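Local coordinates for protein N-acetylmuramoyl-L-alanine amidase xlyA (Bacillus subtilis, PDB 3HMB) that hydrolyses the amide link between N-acetylmuramoyl residues and L-amino acids in cell-wall glycopeptides, here represented by its zinc-binding amidase domain, at residues Ile7-Ile12 / Ile68-Pro73. The protein carries 5 engineered substitutions. Numbering follows the deposited sequence.
Engineered in segment 7-12: K10 (natural residue Asp).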
loop_
_atom_site.group_PDB
_atom_site.type_symbol
_atom_site.label_atom_id
_atom_site.label_comp_id
_atom_site.label_asym_id
_atom_site.label_seq_id
_atom_site.Cartn_x
_atom_site.Cartn_y
_atom_site.Cartn_z
ATOM N N ILE A 7 9.815 9.833 -2.037
ATOM C CA ILE A 7 9.330 8.935 -0.995
ATOM C C ILE A 7 9.761 9.368 0.402
ATOM O O ILE A 7 10.933 9.271 0.759
ATOM C CB ILE A 7 9.822 7.504 -1.233
ATOM C CG1 ILE A 7 9.264 6.990 -2.560
ATOM C CG2 ILE A 7 9.389 6.611 -0.086
ATOM C CD1 ILE A 7 9.802 5.652 -2.971
ATOM N N ILE A 8 8.804 9.839 1.191
ATOM C CA ILE A 8 9.099 10.281 2.539
ATOM C C ILE A 8 8.953 9.138 3.538
ATOM O O ILE A 8 7.911 8.479 3.604
ATOM C CB ILE A 8 8.165 11.451 2.963
ATOM C CG1 ILE A 8 8.459 12.695 2.125
ATOM C CG2 ILE A 8 8.398 11.814 4.414
ATOM C CD1 ILE A 8 7.764 12.737 0.803
ATOM N N GLN A 9 9.993 8.887 4.319
ATOM C CA GLN A 9 9.895 7.821 5.303
ATOM C C GLN A 9 9.438 8.331 6.657
ATOM O O GLN A 9 9.979 9.294 7.178
ATOM C CB GLN A 9 11.229 7.093 5.428
ATOM C CG GLN A 9 11.550 6.292 4.180
ATOM C CD GLN A 9 12.839 5.538 4.306
ATOM O OE1 GLN A 9 13.884 6.131 4.557
ATOM N NE2 GLN A 9 12.784 4.220 4.133
ATOM N N LYS A 10 8.409 7.692 7.202
ATOM C CA LYS A 10 7.861 8.034 8.515
ATOM C C LYS A 10 7.411 6.729 9.161
ATOM O O LYS A 10 6.214 6.458 9.281
ATOM C CB LYS A 10 6.671 9.001 8.394
ATOM C CG LYS A 10 7.058 10.455 8.104
ATOM C CD LYS A 10 7.995 11.021 9.181
ATOM C CE LYS A 10 8.660 12.348 8.756
ATOM N NZ LYS A 10 7.705 13.495 8.558
ATOM N N PHE A 11 8.385 5.918 9.560
ATOM C CA PHE A 11 8.099 4.625 10.166
ATOM C C PHE A 11 7.292 4.693 11.455
ATOM O O PHE A 11 7.509 5.556 12.308
ATOM C CB PHE A 11 9.400 3.855 10.421
ATOM C CG PHE A 11 10.077 3.357 9.162
ATOM C CD1 PHE A 11 11.273 2.647 9.240
ATOM C CD2 PHE A 11 9.517 3.586 7.902
ATOM C CE1 PHE A 11 11.909 2.165 8.095
ATOM C CE2 PHE A 11 10.145 3.108 6.736
ATOM C CZ PHE A 11 11.342 2.396 6.834
ATOM N N ILE A 12 6.321 3.793 11.563
ATOM C CA ILE A 12 5.500 3.678 12.759
ATOM C C ILE A 12 6.530 3.277 13.800
ATOM O O ILE A 12 7.385 2.424 13.540
ATOM C CB ILE A 12 4.491 2.549 12.612
ATOM C CG1 ILE A 12 3.570 2.857 11.435
ATOM C CG2 ILE A 12 3.734 2.355 13.913
ATOM C CD1 ILE A 12 2.642 1.739 11.072
ATOM N N ILE A 68 4.920 10.045 -1.972
ATOM C CA ILE A 68 4.760 8.742 -1.347
ATOM C C ILE A 68 5.325 8.644 0.069
ATOM O O ILE A 68 6.429 9.126 0.342
ATOM C CB ILE A 68 5.440 7.661 -2.217
ATOM C CG1 ILE A 68 4.843 7.681 -3.626
ATOM C CG2 ILE A 68 5.285 6.298 -1.575
ATOM C CD1 ILE A 68 5.632 6.893 -4.618
ATOM N N TYR A 69 4.578 8.002 0.963
ATOM C CA TYR A 69 5.041 7.814 2.337
ATOM C C TYR A 69 5.248 6.356 2.715
ATOM O O TYR A 69 4.391 5.509 2.452
ATOM C CB TYR A 69 4.063 8.410 3.339
ATOM C CG TYR A 69 4.318 9.855 3.624
ATOM C CD1 TYR A 69 4.005 10.828 2.678
ATOM C CD2 TYR A 69 4.877 10.256 4.841
ATOM C CE1 TYR A 69 4.236 12.167 2.930
ATOM C CE2 TYR A 69 5.112 11.592 5.104
ATOM C CZ TYR A 69 4.786 12.544 4.144
ATOM O OH TYR A 69 4.995 13.876 4.402
ATOM N N GLN A 70 6.381 6.075 3.350
ATOM C CA GLN A 70 6.681 4.725 3.806
ATOM C C GLN A 70 6.478 4.644 5.325
ATOM O O GLN A 70 7.105 5.381 6.081
ATOM C CB GLN A 70 8.117 4.344 3.467
ATOM C CG GLN A 70 8.401 2.887 3.751
ATOM C CD GLN A 70 9.778 2.472 3.298
ATOM O OE1 GLN A 70 10.492 3.252 2.665
ATOM N NE2 GLN A 70 10.163 1.234 3.610
ATOM N N HIS A 71 5.618 3.733 5.766
ATOM C CA HIS A 71 5.308 3.587 7.187
ATOM C C HIS A 71 5.992 2.402 7.853
ATOM O O HIS A 71 6.051 2.324 9.083
ATOM C CB HIS A 71 3.798 3.418 7.358
ATOM C CG HIS A 71 2.994 4.257 6.419
ATOM N ND1 HIS A 71 2.888 5.624 6.548
ATOM C CD2 HIS A 71 2.294 3.928 5.308
ATOM C CE1 HIS A 71 2.160 6.103 5.556
ATOM N NE2 HIS A 71 1.788 5.094 4.789
ATOM N N LEU A 72 6.515 1.493 7.036
ATOM C CA LEU A 72 7.123 0.271 7.540
ATOM C C LEU A 72 8.304 -0.188 6.709
ATOM O O LEU A 72 8.285 -0.076 5.486
ATOM C CB LEU A 72 6.071 -0.841 7.528
ATOM C CG LEU A 72 5.451 -1.405 8.800
ATOM C CD1 LEU A 72 5.387 -0.385 9.925
ATOM C CD2 LEU A 72 4.075 -1.911 8.437
ATOM N N PRO A 73 9.359 -0.702 7.366
ATOM C CA PRO A 73 10.533 -1.185 6.629
ATOM C C PRO A 73 10.090 -2.380 5.770
ATOM O O PRO A 73 9.142 -3.072 6.127
ATOM C CB PRO A 73 11.496 -1.584 7.745
ATOM C CG PRO A 73 10.572 -1.969 8.868
ATOM C CD PRO A 73 9.550 -0.866 8.819
HETATM O O HOH W 1 3.528 6.286 9.130
#
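I8 sets its CB over the centre of the Y69 ring, 3.7 Å from the centroid, in a CH-pi contact, with CG2 beside CE2. Just past the strand, engineered K10 lies alongside Y69, its CG at the ring edge; helix 43-50 packs against this tyrosine. On the other sheet face Q9 and Q70 run side by side, their amide planes 43° apart, and Q9 NE2 reaches Q70 OE1 at 2.9 Å from above the carbonyl plane. Q70, extended with CG anti to the backbone N (chi1 -172°), also donates from NE2 to L72 O at 3.0 Å, so both ends of its amide are held. The F11 ring presents its edge to Q70 CG and one face to P73, whose CD sits 4.0 Å from the centroid. A water joins K10 O to H71 ND1, and H71 NE2 is hydrogen-bonded to T62 OG1. Backbone bonds I8 N to I68 O, Q70 N to I8 O and K10 N to Q70 O join the strands; past their ends, where the register slips by one, I12 N bonds to H71 O. In this parallel pair 7-9 is an edge strand of the mixed sheet of an Amidase_2-family catalytic domain.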